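Local structure of enolase from the environmental genome shotgun sequencing of the Sargasso Sea (2QGY) at the interface of chains A and B. The protein is of unknown specific function but belongs to the enolase superfamily and probably catalyses a magnesium-dependent reaction that begins with removal of a proton next to a carboxylate. Sequence-based numbering; all coordinates share one arbitrary frame. Chains: chain A/B, Enolase from the environmental genome shotgun sequencing of the Sargasso Sea.

The interface of chains A and B. Residues chain A 93, 96-97, 101; chain B 56, 59, 99-100.
Bends at chi2 and chi3 turn the guanidinium of B:Arg59 flat against the ring of A:Phe101, whose CG stands anti to its backbone N (chi1 179°). Both residues belong to the N-terminal domain of the mandelate racemase/muconate lactonizing enzyme family, here at the two-fold interface between the two chains of the deposited assembly, which may or may not be the pair formed in solution. Ring and guanidinium are stacked with their planes 9° apart although the side chains run at about a right angle. NH1 of B:Arg59 sits over the middle of the ring, 3.6 Å from its centroid, a cation-pi contact. The methyl CG2 of B:Ile56 covers the other guanidinium face near its rim, so the arginine head is sandwiched between a residue of each chain.

In its own plane the same head is held from two sides. On the B side, the carboxylate of B:Asp100, in helix 99-120, is gripped side-on: NE donates to OD1, on its syn lone pair, and NH2 forms a salt bridge with OD2 at 2.7 Å. This pairing fixes the rotation of the guanidinium and presents NH1 to chain A. There NH1 donates to the backbone carbonyl O of A:His96 at 3.0 Å; the oxygen lies in the guanidinium plane, but the donor stands well above the carbonyl plane. NH2 adds a weak bond to that oxygen. The carbonyl O of A:Arg97 also comes near NH2, but the N-H points elsewhere. A water instead links this oxygen and the backbone N of A:Phe101, 3.0 Å from each, to OD2 of B:Asp100.

Apolar contacts flank the polar centre. The methyl CD1 of B:Leu99 meets the imidazole of A:His96 at its edge, in plane, 3.4 Å from CD2. CG2 of B:Ile56 also packs against CB of A:His96 at 3.9 Å. Within chain A, ND1 of this histidine makes a weak hydrogen bond to the carbonyl O of A:Ser93, at the end of helix 82-93.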
# COMPACT_ATOMS: atom_id res chain seq x y z
N SER A 93 6.22 7.38 -8.48
CA SER A 93 5.97 6.32 -7.48
C SER A 93 7.04 5.24 -7.46
O SER A 93 7.25 4.61 -6.43
CB SER A 93 4.58 5.70 -7.65
OG SER A 93 4.45 5.05 -8.89
N HIS A 96 6.45 1.98 -5.70
CA HIS A 96 5.96 2.03 -4.32
C HIS A 96 4.46 2.28 -4.35
O HIS A 96 4.02 3.35 -4.73
CB HIS A 96 6.64 3.15 -3.57
CG HIS A 96 8.12 2.97 -3.40
ND1 HIS A 96 9.05 3.75 -4.06
CD2 HIS A 96 8.83 2.12 -2.62
CE1 HIS A 96 10.27 3.37 -3.71
NE2 HIS A 96 10.16 2.39 -2.83
N ARG A 97 3.68 1.28 -3.98
CA ARG A 97 2.23 1.39 -4.18
C ARG A 97 1.48 1.50 -2.86
O ARG A 97 1.85 2.32 -2.00
CB ARG A 97 1.71 0.23 -5.04
CG ARG A 97 2.23 0.23 -6.46
CD ARG A 97 1.61 -0.92 -7.30
NE ARG A 97 2.09 -2.23 -6.87
CZ ARG A 97 3.14 -2.88 -7.41
NH1 ARG A 97 3.50 -4.06 -6.93
NH2 ARG A 97 3.83 -2.35 -8.41
N PHE A 101 -1.93 5.35 -1.30
CA PHE A 101 -1.44 6.09 -2.45
C PHE A 101 -2.38 5.90 -3.65
O PHE A 101 -2.70 6.86 -4.36
CB PHE A 101 -0.01 5.65 -2.79
CG PHE A 101 0.57 6.35 -3.98
CD1 PHE A 101 1.02 7.69 -3.89
CD2 PHE A 101 0.71 5.68 -5.18
CE1 PHE A 101 1.56 8.33 -4.99
CE2 PHE A 101 1.26 6.33 -6.28
CZ PHE A 101 1.69 7.65 -6.17
N ILE B 56 8.85 8.22 1.35
CA ILE B 56 8.51 8.00 -0.07
C ILE B 56 8.18 9.36 -0.68
O ILE B 56 7.42 10.13 -0.11
CB ILE B 56 7.29 7.06 -0.19
CG1 ILE B 56 7.39 5.85 0.76
CG2 ILE B 56 7.14 6.55 -1.63
CD1 ILE B 56 6.07 5.08 0.86
N ARG B 59 5.00 11.72 -0.40
CA ARG B 59 4.13 11.13 0.60
C ARG B 59 4.66 11.33 2.02
O ARG B 59 4.04 10.86 2.99
CB ARG B 59 3.99 9.65 0.25
CG ARG B 59 3.29 9.47 -1.09
CD ARG B 59 4.00 8.40 -1.94
NE ARG B 59 3.60 7.06 -1.56
CZ ARG B 59 3.71 5.99 -2.36
NH1 ARG B 59 4.24 6.09 -3.58
NH2 ARG B 59 3.28 4.82 -1.93
N LEU B 99 2.40 0.66 1.64
CA LEU B 99 3.72 1.08 2.16
C LEU B 99 3.67 2.32 3.00
O LEU B 99 4.41 2.41 4.00
CB LEU B 99 4.73 1.32 1.03
CG LEU B 99 5.32 0.16 0.29
CD1 LEU B 99 6.54 0.70 -0.51
CD2 LEU B 99 5.77 -0.97 1.26
N ASP B 100 2.83 3.29 2.63
CA ASP B 100 2.74 4.51 3.42
C ASP B 100 2.29 4.22 4.86
O ASP B 100 2.87 4.74 5.83
CB ASP B 100 1.86 5.54 2.73
CG ASP B 100 2.28 5.79 1.30
OD1 ASP B 100 2.98 6.80 1.08
OD2 ASP B 100 1.94 4.97 0.40
O HOH W 1 -0.02 3.54 0.03